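Local coordinates for protein citrinin polyketide synthase (Monascus purpureus, PDB 5MPT) that makes the keto-aldehyde precursor of the mycotoxin citrinin from malonyl-CoA units, and is represented here by its C-methyltransferase domain bound to S-adenosyl-L-homocysteine, at residues E191-Q196 with D308-L313; I56-E61 with P66-A71; G38-E43 with P133-E138. All coordinates share one frame; numbering follows the deposited sequence.

Overall arrangement
Interaction 1 is a buried contact in which helix 181-198 lies on strand 309-316 of the seven-stranded Rossmann-like sheet, and it is made of hydrocarbon alone. Interactions 2 and 3 both draw on helix 40-62, with centres about 27 Å apart: 38-43 runs into its start, and 56-61 lies toward its end. Interaction 2 is partly exposed and mixes hydrogen bonds with a small apolar patch, as suits a loop at the periphery of the molecule. Interaction 3 is buried again, yet pairs an aromatic contact with a short polar bond. Interactions 1 and 2 sit on opposite sides of the chain's centre, their centres about 48 Å apart.

Interaction 1: residues E191-Q196 with D308-L313; sequences EFFLEQ and DGFLLL
No polar bond joins F193 of helix 181-198 to F310 of strand 309-316; the two meet through ring carbons, with CZ of F193 3.6 Å from CZ of F310. The side chains come from opposite directions and meet where CE2 and CZ of each ring come together. CE2 of F310 sits at the rim of the F193 ring, in its plane, 3.7 Å from CE2 of F193. The ring planes are inclined at 68° and the centroids lie 5.6 Å apart, an oblique pairing that is neither a stack nor a T-shape. F310 reaches this place because its CG is tucked between the backbone N and the carbonyl carbon (chi1 63°), which stands the ring up from the sheet toward the helix.

Two residues along the strand, L312 projects from the same side of the sheet. Its CD2 meets CD2 of F193 at 3.9 Å as the two side chains slide past each other in opposite directions, so F193 reaches both strand neighbours through one side of its ring. I379 of the adjacent strand 375-381 touches F193, F310 and L312 alike, while helix 14-26 adds A20 and A24 against F193 and I17 against F310.

This is helix-on-sheet packing in the Rossmann-like methyltransferase fold. The strand runs on to E315, a residue needed for methyl transfer, whose side chain is about 10 Å from that of L312. Since the backbone groups of F310 and L312 are bonded within the sheet, to H280 and I282, the face turned to the helix offers side-chain carbon, and the interface depends on shape and the exclusion of water.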
ATOM      1  N   GLU A 191       5.733  -5.272  13.946  1.00 21.37           N
ATOM      2  CA  GLU A 191       6.864  -5.703  14.776  1.00 22.99           C
ATOM      3  C   GLU A 191       6.422  -6.009  16.203  1.00 20.19           C
ATOM      4  O   GLU A 191       6.803  -7.028  16.770  1.00 21.02           O
ATOM      5  CB  GLU A 191       7.968  -4.657  14.804  1.00 27.05           C
ATOM      6  CG  GLU A 191       8.596  -4.349  13.455  1.00 28.35           C
ATOM      7  CD  GLU A 191       9.608  -3.228  13.586  1.00 30.69           C
ATOM      8  OE1 GLU A 191       9.402  -2.175  12.934  1.00 32.01           O
ATOM      9  OE2 GLU A 191      10.581  -3.393  14.365  1.00 32.43           O
ATOM     10  N   PHE A 192       5.658  -5.104  16.816  1.00 19.25           N
ATOM     11  CA  PHE A 192       5.193  -5.292  18.185  1.00 19.79           C
ATOM     12  C   PHE A 192       4.336  -6.547  18.312  1.00 19.55           C
ATOM     13  O   PHE A 192       4.521  -7.373  19.229  1.00 21.07           O
ATOM     14  CB  PHE A 192       4.438  -4.017  18.619  1.00 18.55           C
ATOM     15  CG  PHE A 192       3.855  -4.091  19.980  1.00 19.91           C
ATOM     16  CD1 PHE A 192       4.631  -4.474  21.071  1.00 19.61           C
ATOM     17  CD2 PHE A 192       2.519  -3.771  20.182  1.00 22.99           C
ATOM     18  CE1 PHE A 192       4.080  -4.473  22.355  1.00 20.27           C
ATOM     19  CE2 PHE A 192       1.955  -3.814  21.454  1.00 24.12           C
ATOM     20  CZ  PHE A 192       2.735  -4.158  22.538  1.00 21.78           C
ATOM     21  N   PHE A 193       3.434  -6.748  17.356  1.00 19.17           N
ATOM     22  CA  PHE A 193       2.603  -7.935  17.360  1.00 19.38           C
ATOM     23  C   PHE A 193       3.476  -9.185  17.331  1.00 19.53           C
ATOM     24  O   PHE A 193       3.313 -10.109  18.147  1.00 19.92           O
ATOM     25  CB  PHE A 193       1.654  -7.903  16.164  1.00 18.13           C
ATOM     26  CG  PHE A 193       1.098  -9.243  15.812  1.00 18.82           C
ATOM     27  CD1 PHE A 193       0.271  -9.922  16.696  1.00 19.18           C
ATOM     28  CD2 PHE A 193       1.404  -9.829  14.592  1.00 19.41           C
ATOM     29  CE1 PHE A 193      -0.237 -11.166  16.415  1.00 20.66           C
ATOM     30  CE2 PHE A 193       0.891 -11.078  14.284  1.00 21.65           C
ATOM     31  CZ  PHE A 193       0.074 -11.766  15.201  1.00 21.91           C
ATOM     32  N   LEU A 194       4.421  -9.237  16.381  1.00 21.46           N
ATOM     33  CA  LEU A 194       5.243 -10.435  16.236  1.00 22.95           C
ATOM     34  C   LEU A 194       6.117 -10.676  17.472  1.00 22.01           C
ATOM     35  O   LEU A 194       6.303 -11.827  17.888  1.00 23.22           O
ATOM     36  CB  LEU A 194       6.102 -10.337  14.980  1.00 26.54           C
ATOM     37  CG  LEU A 194       5.342 -10.456  13.658  1.00 32.08           C
ATOM     38  CD1 LEU A 194       6.250 -10.093  12.480  1.00 34.59           C
ATOM     39  CD2 LEU A 194       4.762 -11.877  13.493  1.00 34.65           C
ATOM     40  N   GLU A 195       6.674  -9.610  18.064  1.00 21.65           N
ATOM     41  CA  GLU A 195       7.484  -9.779  19.260  1.00 22.14           C
ATOM     42  C   GLU A 195       6.647 -10.361  20.387  1.00 22.56           C
ATOM     43  O   GLU A 195       7.070 -11.306  21.070  1.00 22.39           O
ATOM     44  CB  GLU A 195       8.103  -8.440  19.674  1.00 23.12           C
ATOM     45  CG  GLU A 195       8.974  -8.592  20.880  1.00 26.84           C
ATOM     46  CD  GLU A 195       9.881  -7.411  21.122  1.00 32.62           C
ATOM     47  OE1 GLU A 195       9.566  -6.318  20.635  1.00 31.90           O
ATOM     48  OE2 GLU A 195      10.921  -7.576  21.791  1.00 38.30           O
ATOM     49  N   GLN A 196       5.438  -9.830  20.581  1.00 22.63           N
ATOM     50  CA  GLN A 196       4.583 -10.339  21.651  1.00 23.01           C
ATOM     51  C   GLN A 196       4.131 -11.759  21.345  1.00 22.01           C
ATOM     52  O   GLN A 196       3.931 -12.583  22.257  1.00 23.09           O
ATOM     53  CB  GLN A 196       3.380  -9.409  21.824  1.00 23.53           C
ATOM     54  CG  GLN A 196       3.749  -8.051  22.402  1.00 22.97           C
ATOM     55  CD  GLN A 196       4.326  -8.193  23.801  1.00 25.89           C
ATOM     56  OE1 GLN A 196       3.802  -8.936  24.629  1.00 27.60           O
ATOM     57  NE2 GLN A 196       5.465  -7.575  24.024  1.00 26.55           N
ATOM     58  N   ASP A 308      -2.172 -24.315  11.655  1.00 22.05           N
ATOM     59  CA  ASP A 308      -2.039 -23.470  12.830  1.00 21.83           C
ATOM     60  C   ASP A 308      -1.540 -22.064  12.492  1.00 21.13           C
ATOM     61  O   ASP A 308      -1.299 -21.274  13.408  1.00 20.09           O
ATOM     62  CB  ASP A 308      -1.124 -24.131  13.879  1.00 23.13           C
ATOM     63  CG  ASP A 308       0.301 -24.359  13.384  1.00 23.99           C
ATOM     64  OD1 ASP A 308       0.656 -23.826  12.344  1.00 24.03           O
ATOM     65  OD2 ASP A 308       1.097 -25.081  14.023  1.00 23.27           O
ATOM     66  N   GLY A 309      -1.443 -21.717  11.206  1.00 21.92           N
ATOM     67  CA  GLY A 309      -0.847 -20.463  10.790  1.00 22.94           C
ATOM     68  C   GLY A 309      -1.849 -19.348  10.543  1.00 21.24           C
ATOM     69  O   GLY A 309      -3.063 -19.489  10.703  1.00 20.67           O
ATOM     70  N   PHE A 310      -1.308 -18.220  10.077  1.00 19.58           N
ATOM     71  CA  PHE A 310      -2.156 -17.077   9.782  1.00 17.99           C
ATOM     72  C   PHE A 310      -1.512 -16.177   8.748  1.00 19.20           C
ATOM     73  O   PHE A 310      -0.283 -16.132   8.570  1.00 19.29           O
ATOM     74  CB  PHE A 310      -2.471 -16.241  11.031  1.00 17.87           C
ATOM     75  CG  PHE A 310      -1.277 -15.613  11.659  1.00 18.73           C
ATOM     76  CD1 PHE A 310      -0.603 -16.249  12.672  1.00 18.80           C
ATOM     77  CD2 PHE A 310      -0.859 -14.359  11.279  1.00 19.69           C
ATOM     78  CE1 PHE A 310       0.482 -15.690  13.259  1.00 18.98           C
ATOM     79  CE2 PHE A 310       0.232 -13.772  11.897  1.00 18.74           C
ATOM     80  CZ  PHE A 310       0.897 -14.421  12.879  1.00 17.68           C
ATOM     81  N   LEU A 311      -2.386 -15.423   8.109  1.00 18.54           N
ATOM     82  CA  LEU A 311      -2.034 -14.331   7.223  1.00 19.71           C
ATOM     83  C   LEU A 311      -2.115 -13.009   7.976  1.00 19.98           C
ATOM     84  O   LEU A 311      -3.122 -12.731   8.630  1.00 19.87           O
ATOM     85  CB  LEU A 311      -2.988 -14.314   6.034  1.00 20.35           C
ATOM     86  CG  LEU A 311      -2.976 -13.081   5.101  1.00 20.18           C
ATOM     87  CD1 LEU A 311      -1.633 -12.959   4.423  1.00 22.11           C
ATOM     88  CD2 LEU A 311      -4.078 -13.242   4.092  1.00 19.38           C
ATOM     89  N   LEU A 312      -1.101 -12.175   7.798  1.00 17.79           N
ATOM     90  CA  LEU A 312      -1.103 -10.802   8.294  1.00 19.22           C
ATOM     91  C   LEU A 312      -0.990  -9.881   7.091  1.00 18.93           C
ATOM     92  O   LEU A 312       0.099  -9.697   6.540  1.00 18.88           O
ATOM     93  CB  LEU A 312       0.023 -10.560   9.290  1.00 19.53           C
ATOM     94  CG  LEU A 312      -0.074  -9.200   9.970  1.00 20.05           C
ATOM     95  CD1 LEU A 312      -1.292  -9.092  10.860  1.00 21.52           C
ATOM     96  CD2 LEU A 312       1.146  -8.987  10.827  1.00 17.31           C
ATOM     97  N   LEU A 313      -2.123  -9.321   6.701  1.00 18.86           N
ATOM     98  CA  LEU A 313      -2.155  -8.276   5.687  1.00 18.34           C
ATOM     99  C   LEU A 313      -1.852  -6.913   6.293  1.00 17.26           C
ATOM    100  O   LEU A 313      -2.270  -6.588   7.417  1.00 18.61           O
ATOM    101  CB  LEU A 313      -3.527  -8.216   5.027  1.00 18.65           C
ATOM    102  CG  LEU A 313      -3.978  -9.417   4.230  1.00 20.80           C
ATOM    103  CD1 LEU A 313      -5.470  -9.340   4.002  1.00 23.35           C
ATOM    104  CD2 LEU A 313      -3.250  -9.454   2.884  1.00 20.84           C
TER

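Interaction 2: residues I56-E61 with P66-A71; sequences IVNAFE and PIRSAA
R68 reaches back from the loop to helix 40-62, where its NH2 donates to OD1 of N58 over 3.0 Å in a fairly straight bond (158° at the hydrogen). The oxygen lies close to the guanidinium plane, and the nitrogen in turn lies in the carbonyl plane of the amide, although the two planes are turned 50° apart. One face of the guanidinium is met by CG1 of V57, 3.7 Å from NH1. The backbone of the same arginine is held too: R68 N donates to OE2 of E61 over a longer 3.3 Å. That oxygen stands well out of the guanidinium plane, 4.2 Å from R68 NE, where opposite charges would attract without an N-H directed at it.

Beneath this polar layer, CG2 of I67 fits between V57 and F60, 3.9 Å from V57 CG1 and 3.9 Å from F60 CB. With CG1 anti to the backbone N (chi1 178°), I67 is left with CG2 as the branch facing the helix.

The pairing folds the connection after helix 40-62 back onto that helix, within the helix-turn-helix region of the domain, before the chain enters strand 75-76 of a small antiparallel sheet. A beta turn shapes the returning loop, closed by S69 N donating to P66 O at 3.1 Å, and this places the N-H of R68 in front of the E61 carboxylate. E61 bends at its second torsion to meet it, and its OE1 rests 3.3 Å from P66 CA.

Further out, I67 O accepts a bond from NE of R111 on strand 108-111. The F60 ring carries CG2 of I56 over one face and meets the ring of Y93 on helix 86-98, while L101 and V116 touch V57.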
ATOM      1  N   ILE A  56      -2.790  18.626 -11.706  1.00 24.93           N
ATOM      2  CA  ILE A  56      -3.816  18.262 -12.676  1.00 25.42           C
ATOM      3  C   ILE A  56      -4.216  19.476 -13.498  1.00 23.09           C
ATOM      4  O   ILE A  56      -4.306  19.416 -14.732  1.00 22.90           O
ATOM      5  CB  ILE A  56      -5.028  17.650 -11.949  1.00 25.00           C
ATOM      6  CG1 ILE A  56      -4.671  16.294 -11.379  1.00 24.29           C
ATOM      7  CG2 ILE A  56      -6.208  17.530 -12.909  1.00 25.02           C
ATOM      8  CD1 ILE A  56      -5.568  15.865 -10.276  1.00 23.58           C
ATOM      9  N   VAL A  57      -4.422  20.615 -12.826  1.00 22.53           N
ATOM     10  CA  VAL A  57      -4.799  21.830 -13.524  1.00 22.55           C
ATOM     11  C   VAL A  57      -3.731  22.197 -14.553  1.00 23.99           C
ATOM     12  O   VAL A  57      -4.037  22.511 -15.710  1.00 23.07           O
ATOM     13  CB  VAL A  57      -5.025  22.976 -12.526  1.00 25.63           C
ATOM     14  CG1 VAL A  57      -5.121  24.289 -13.286  1.00 29.37           C
ATOM     15  CG2 VAL A  57      -6.292  22.763 -11.735  1.00 24.99           C
ATOM     16  N   ASN A  58      -2.459  22.109 -14.151  1.00 24.20           N
ATOM     17  CA  ASN A  58      -1.367  22.380 -15.075  1.00 24.78           C
ATOM     18  C   ASN A  58      -1.387  21.441 -16.275  1.00 25.15           C
ATOM     19  O   ASN A  58      -1.144  21.877 -17.402  1.00 28.33           O
ATOM     20  CB  ASN A  58      -0.032  22.280 -14.344  1.00 23.78           C
ATOM     21  CG  ASN A  58       0.229  23.448 -13.450  1.00 25.94           C
ATOM     22  OD1 ASN A  58      -0.418  24.503 -13.564  1.00 27.09           O
ATOM     23  ND2 ASN A  58       1.201  23.292 -12.549  1.00 26.46           N
ATOM     24  N   ALA A  59      -1.634  20.146 -16.050  1.00 24.80           N
ATOM     25  CA  ALA A  59      -1.681  19.192 -17.153  1.00 24.11           C
ATOM     26  C   ALA A  59      -2.839  19.503 -18.100  1.00 25.10           C
ATOM     27  O   ALA A  59      -2.714  19.407 -19.329  1.00 25.35           O
ATOM     28  CB  ALA A  59      -1.784  17.771 -16.579  1.00 22.63           C
ATOM     29  N   PHE A  60      -3.986  19.856 -17.534  1.00 25.08           N
ATOM     30  CA  PHE A  60      -5.157  20.176 -18.330  1.00 24.54           C
ATOM     31  C   PHE A  60      -4.897  21.378 -19.236  1.00 24.05           C
ATOM     32  O   PHE A  60      -5.225  21.365 -20.438  1.00 23.23           O
ATOM     33  CB  PHE A  60      -6.312  20.434 -17.369  1.00 26.61           C
ATOM     34  CG  PHE A  60      -7.073  19.210 -17.011  1.00 25.59           C
ATOM     35  CD1 PHE A  60      -6.426  17.989 -16.834  1.00 23.62           C
ATOM     36  CD2 PHE A  60      -8.445  19.261 -16.864  1.00 27.32           C
ATOM     37  CE1 PHE A  60      -7.137  16.855 -16.539  1.00 23.60           C
ATOM     38  CE2 PHE A  60      -9.155  18.110 -16.546  1.00 25.06           C
ATOM     39  CZ  PHE A  60      -8.510  16.923 -16.393  1.00 23.57           C
ATOM     40  N   GLU A  61      -4.275  22.414 -18.685  1.00 24.38           N
ATOM     41  CA  GLU A  61      -3.899  23.583 -19.471  1.00 28.64           C
ATOM     42  C   GLU A  61      -2.982  23.173 -20.630  1.00 27.81           C
ATOM     43  O   GLU A  61      -3.182  23.575 -21.796  1.00 25.44           O
ATOM     44  CB  GLU A  61      -3.226  24.590 -18.510  1.00 36.45           C
ATOM     45  CG  GLU A  61      -3.290  26.096 -18.839  1.00 47.14           C
ATOM     46  CD  GLU A  61      -4.700  26.624 -19.076  1.00 51.95           C
ATOM     47  OE1 GLU A  61      -5.044  26.826 -20.251  1.00 55.24           O
ATOM     48  OE2 GLU A  61      -5.459  26.833 -18.106  1.00 50.18           O
ATOM     49  N   PRO A  66      -8.647  25.162 -20.856  1.00 31.88           N
ATOM     50  CA  PRO A  66      -8.342  26.449 -20.218  1.00 33.69           C
ATOM     51  C   PRO A  66      -8.979  26.597 -18.845  1.00 35.80           C
ATOM     52  O   PRO A  66      -9.607  27.609 -18.531  1.00 37.85           O
ATOM     53  CB  PRO A  66      -8.920  27.458 -21.213  1.00 34.85           C
ATOM     54  CG  PRO A  66     -10.092  26.737 -21.762  1.00 34.05           C
ATOM     55  CD  PRO A  66      -9.661  25.324 -21.916  1.00 32.91           C
ATOM     56  N   ILE A  67      -8.821  25.570 -18.017  1.00 31.66           N
ATOM     57  CA  ILE A  67      -9.544  25.519 -16.756  1.00 32.61           C
ATOM     58  C   ILE A  67      -9.134  26.677 -15.855  1.00 33.95           C
ATOM     59  O   ILE A  67      -9.957  27.204 -15.099  1.00 39.43           O
ATOM     60  CB  ILE A  67      -9.330  24.130 -16.107  1.00 32.79           C
ATOM     61  CG1 ILE A  67     -10.024  24.048 -14.748  1.00 34.50           C
ATOM     62  CG2 ILE A  67      -7.845  23.799 -16.008  1.00 35.07           C
ATOM     63  CD1 ILE A  67     -10.223  22.596 -14.236  1.00 35.11           C
ATOM     64  N   ARG A  68      -7.881  27.121 -15.943  1.00 35.23           N
ATOM     65  CA  ARG A  68      -7.425  28.175 -15.051  1.00 39.63           C
ATOM     66  C   ARG A  68      -8.128  29.493 -15.345  1.00 39.58           C
ATOM     67  O   ARG A  68      -8.365  30.283 -14.432  1.00 38.91           O
ATOM     68  CB  ARG A  68      -5.911  28.339 -15.160  1.00 46.21           C
ATOM     69  CG  ARG A  68      -5.324  29.120 -13.999  1.00 50.05           C
ATOM     70  CD  ARG A  68      -3.876  29.484 -14.227  1.00 48.86           C
ATOM     71  NE  ARG A  68      -3.158  28.463 -14.977  1.00 45.15           N
ATOM     72  CZ  ARG A  68      -2.631  27.368 -14.446  1.00 43.67           C
ATOM     73  NH1 ARG A  68      -2.745  27.132 -13.140  1.00 42.80           N
ATOM     74  NH2 ARG A  68      -1.991  26.511 -15.229  1.00 44.02           N
ATOM     75  N   SER A  69      -8.484  29.742 -16.603  1.00 38.80           N
ATOM     76  CA  SER A  69      -9.074  31.013 -16.998  1.00 38.92           C
ATOM     77  C   SER A  69     -10.558  30.918 -17.316  1.00 39.24           C
ATOM     78  O   SER A  69     -11.184  31.945 -17.605  1.00 39.54           O
ATOM     79  CB  SER A  69      -8.319  31.566 -18.201  1.00 37.64           C
ATOM     80  OG  SER A  69      -8.256  30.608 -19.244  1.00 39.05           O
ATOM     81  N   ALA A  70     -11.137  29.724 -17.258  1.00 37.91           N
ATOM     82  CA  ALA A  70     -12.523  29.532 -17.658  1.00 38.22           C
ATOM     83  C   ALA A  70     -13.465  30.250 -16.705  1.00 39.38           C
ATOM     84  O   ALA A  70     -13.256  30.271 -15.486  1.00 38.72           O
ATOM     85  CB  ALA A  70     -12.865  28.042 -17.681  1.00 39.72           C
ATOM     86  N   ALA A  71     -14.523  30.823 -17.267  1.00 43.75           N
ATOM     87  CA  ALA A  71     -15.507  31.521 -16.462  1.00 45.40           C
ATOM     88  C   ALA A  71     -16.448  30.523 -15.797  1.00 45.58           C
ATOM     89  O   ALA A  71     -16.496  29.341 -16.143  1.00 42.48           O
ATOM     90  CB  ALA A  71     -16.295  32.506 -17.319  1.00 45.15           C
TER

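Interaction 3: residues G38-E43 with P133-E138; sequences GTYYNE and PLHAAE. With EDO (1,2-ethanediol), chain C.
The imidazole of H135 has the edge of the Y40 ring over one face and 1,2-ethanediol at its own edge, while H135 CG and E138 OE2 lie at the edge of the Y40 ring, in or near its plane. Y40 CD1 stands 3.6 Å above the imidazole plane toward the rim, the two rings meeting edge-to-face at 62° with their centroids 5.0 Å apart. In the imidazole plane, NE2 of H135 donates to O2 of the diol at 3.0 Å. The diol, probably from the crystallisation liquor, also gives its O1 proton to OG1 of T39, 2.8 Å away, and bonds to E132.

Y40 OH donates over 2.6 Å to OE2 of E138, which accepts with its anti lone pair. E138 bends at chi2 (-100°) to bring OE2 to the hydroxyl. W322 NE1 is bonded to the same hydroxyl, and S180 OG to E138 OE1, so this buried polar pair has partners at both ends.

I182 touches both Y40 and E138, whose side chain is about 9 Å from that of the catalytic Y177. The contact ties the start of helix 40-62, in the helix-turn-helix region, to that of helix 136-146, beside helix 181-198 of the methyltransferase domain.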
ATOM      1  N   GLY A  38      -0.064  11.453  13.551  1.00 23.59           N
ATOM      2  CA  GLY A  38      -1.287  11.925  14.174  1.00 22.84           C
ATOM      3  C   GLY A  38      -1.854  13.233  13.663  1.00 25.50           C
ATOM      4  O   GLY A  38      -2.961  13.594  14.067  1.00 26.63           O
ATOM      5  N   THR A  39      -1.201  13.911  12.729  1.00 28.21           N
ATOM      6  CA  THR A  39      -1.821  15.045  12.055  1.00 27.58           C
ATOM      7  C   THR A  39      -2.011  14.777  10.586  1.00 26.48           C
ATOM      8  O   THR A  39      -2.341  15.710   9.845  1.00 24.73           O
ATOM      9  CB  THR A  39      -0.984  16.306  12.209  1.00 26.49           C
ATOM     10  OG1 THR A  39       0.326  16.077  11.683  1.00 26.33           O
ATOM     11  CG2 THR A  39      -0.880  16.700  13.670  1.00 25.70           C
ATOM     12  N   TYR A  40      -1.821  13.537  10.142  1.00 24.53           N
ATOM     13  CA  TYR A  40      -1.721  13.297   8.702  1.00 25.30           C
ATOM     14  C   TYR A  40      -3.048  13.541   7.991  1.00 26.89           C
ATOM     15  O   TYR A  40      -3.085  14.206   6.949  1.00 28.58           O
ATOM     16  CB  TYR A  40      -1.229  11.875   8.455  1.00 25.55           C
ATOM     17  CG  TYR A  40      -0.693  11.615   7.042  1.00 24.17           C
ATOM     18  CD1 TYR A  40       0.612  11.967   6.699  1.00 19.96           C
ATOM     19  CD2 TYR A  40      -1.460  10.968   6.079  1.00 26.59           C
ATOM     20  CE1 TYR A  40       1.109  11.742   5.434  1.00 20.45           C
ATOM     21  CE2 TYR A  40      -0.945  10.712   4.801  1.00 26.81           C
ATOM     22  CZ  TYR A  40       0.344  11.069   4.509  1.00 23.12           C
ATOM     23  OH  TYR A  40       0.866  10.818   3.284  1.00 23.22           O
ATOM     24  N   TYR A  41      -4.144  12.983   8.509  1.00 28.17           N
ATOM     25  CA  TYR A  41      -5.418  13.115   7.803  1.00 30.10           C
ATOM     26  C   TYR A  41      -5.870  14.566   7.742  1.00 29.74           C
ATOM     27  O   TYR A  41      -6.287  15.060   6.681  1.00 31.05           O
ATOM     28  CB  TYR A  41      -6.482  12.253   8.479  1.00 33.02           C
ATOM     29  CG  TYR A  41      -7.827  12.244   7.786  1.00 43.10           C
ATOM     30  CD1 TYR A  41      -8.078  11.388   6.718  1.00 51.64           C
ATOM     31  CD2 TYR A  41      -8.848  13.091   8.196  1.00 47.27           C
ATOM     32  CE1 TYR A  41      -9.309  11.378   6.077  1.00 56.31           C
ATOM     33  CE2 TYR A  41     -10.082  13.090   7.554  1.00 52.38           C
ATOM     34  CZ  TYR A  41     -10.303  12.234   6.500  1.00 57.25           C
ATOM     35  OH  TYR A  41     -11.528  12.239   5.876  1.00 60.82           O
ATOM     36  N   ASN A  42      -5.775  15.283   8.850  1.00 27.54           N
ATOM     37  CA  ASN A  42      -6.329  16.631   8.903  1.00 27.57           C
ATOM     38  C   ASN A  42      -5.365  17.718   8.476  1.00 30.64           C
ATOM     39  O   ASN A  42      -5.819  18.797   8.096  1.00 31.12           O
ATOM     40  CB  ASN A  42      -6.821  16.920  10.323  1.00 31.24           C
ATOM     41  CG  ASN A  42      -8.073  16.137  10.661  1.00 41.00           C
ATOM     42  OD1 ASN A  42      -8.960  15.975   9.826  1.00 44.76           O
ATOM     43  ND2 ASN A  42      -8.151  15.645  11.889  1.00 46.65           N
ATOM     44  N   GLU A  43      -4.052  17.491   8.550  1.00 31.45           N
ATOM     45  CA  GLU A  43      -3.113  18.574   8.255  1.00 29.70           C
ATOM     46  C   GLU A  43      -2.177  18.324   7.076  1.00 28.53           C
ATOM     47  O   GLU A  43      -1.778  19.282   6.424  1.00 32.26           O
ATOM     48  CB  GLU A  43      -2.260  18.893   9.492  1.00 31.90           C
ATOM     49  CG  GLU A  43      -3.043  19.442  10.672  1.00 41.38           C
ATOM     50  CD  GLU A  43      -2.132  19.870  11.827  1.00 49.69           C
ATOM     51  OE1 GLU A  43      -0.940  20.191  11.581  1.00 45.17           O
ATOM     52  OE2 GLU A  43      -2.611  19.873  12.984  1.00 58.52           O
ATOM     53  N   PRO A 133       8.737  17.422   6.864  1.00 27.74           N
ATOM     54  CA  PRO A 133       9.860  16.631   6.325  1.00 29.57           C
ATOM     55  C   PRO A 133       9.734  15.125   6.529  1.00 29.05           C
ATOM     56  O   PRO A 133      10.328  14.361   5.763  1.00 29.43           O
ATOM     57  CB  PRO A 133      11.076  17.202   7.068  1.00 32.57           C
ATOM     58  CG  PRO A 133      10.507  17.780   8.351  1.00 30.51           C
ATOM     59  CD  PRO A 133       9.163  18.327   7.965  1.00 27.65           C
ATOM     60  N   LEU A 134       9.030  14.662   7.558  1.00 27.81           N
ATOM     61  CA  LEU A 134       8.931  13.225   7.746  1.00 26.34           C
ATOM     62  C   LEU A 134       8.106  12.576   6.649  1.00 24.00           C
ATOM     63  O   LEU A 134       8.276  11.381   6.388  1.00 25.03           O
ATOM     64  CB  LEU A 134       8.318  12.903   9.101  1.00 26.84           C
ATOM     65  CG  LEU A 134       9.069  13.484  10.288  1.00 29.13           C
ATOM     66  CD1 LEU A 134       8.308  13.115  11.511  1.00 29.32           C
ATOM     67  CD2 LEU A 134      10.481  12.937  10.364  1.00 31.04           C
ATOM     68  N   HIS A 135       7.234  13.349   5.991  1.00 22.94           N
ATOM     69  CA  HIS A 135       6.377  12.832   4.933  1.00 23.11           C
ATOM     70  C   HIS A 135       6.873  13.259   3.574  1.00 25.01           C
ATOM     71  O   HIS A 135       6.107  13.242   2.608  1.00 23.46           O
ATOM     72  CB  HIS A 135       4.931  13.288   5.161  1.00 23.55           C
ATOM     73  CG  HIS A 135       4.499  13.171   6.585  1.00 22.35           C
ATOM     74  ND1 HIS A 135       4.261  11.947   7.168  1.00 22.17           N
ATOM     75  CD2 HIS A 135       4.328  14.100   7.559  1.00 23.05           C
ATOM     76  CE1 HIS A 135       3.941  12.123   8.438  1.00 21.14           C
ATOM     77  NE2 HIS A 135       3.984  13.425   8.705  1.00 21.41           N
ATOM     78  N   ALA A 136       8.167  13.566   3.466  1.00 24.94           N
ATOM     79  CA  ALA A 136       8.693  14.129   2.236  1.00 25.57           C
ATOM     80  C   ALA A 136       8.555  13.176   1.065  1.00 23.77           C
ATOM     81  O   ALA A 136       8.289  13.625  -0.062  1.00 24.10           O
ATOM     82  CB  ALA A 136      10.160  14.528   2.412  1.00 26.58           C
ATOM     83  N   ALA A 137       8.764  11.878   1.285  1.00 23.75           N
ATOM     84  CA  ALA A 137       8.949  10.968   0.162  1.00 24.63           C
ATOM     85  C   ALA A 137       7.732  10.950  -0.757  1.00 23.63           C
ATOM     86  O   ALA A 137       7.884  10.991  -1.972  1.00 21.77           O
ATOM     87  CB  ALA A 137       9.282   9.556   0.669  1.00 26.64           C
ATOM     88  N   GLU A 138       6.518  10.848  -0.203  1.00 23.28           N
ATOM     89  CA  GLU A 138       5.335  10.756  -1.049  1.00 23.51           C
ATOM     90  C   GLU A 138       5.027  12.073  -1.726  1.00 24.33           C
ATOM     91  O   GLU A 138       4.378  12.091  -2.779  1.00 26.02           O
ATOM     92  CB  GLU A 138       4.110  10.321  -0.259  1.00 21.95           C
ATOM     93  CG  GLU A 138       3.765  11.184   0.932  1.00 21.45           C
ATOM     94  CD  GLU A 138       4.237  10.569   2.223  1.00 21.36           C
ATOM     95  OE1 GLU A 138       5.411  10.118   2.250  1.00 20.48           O
ATOM     96  OE2 GLU A 138       3.436  10.583   3.174  1.00 22.00           O
TER
HETATM   97  C1  EDO C2202       3.832  15.092  13.050  1.00 31.40           C
HETATM   98  O1  EDO C2202       2.560  15.669  13.349  1.00 28.32           O
HETATM   99  C2  EDO C2202       4.246  15.503  11.646  1.00 32.35           C
HETATM  100  O2  EDO C2202       3.098  15.450  10.783  1.00 27.69           O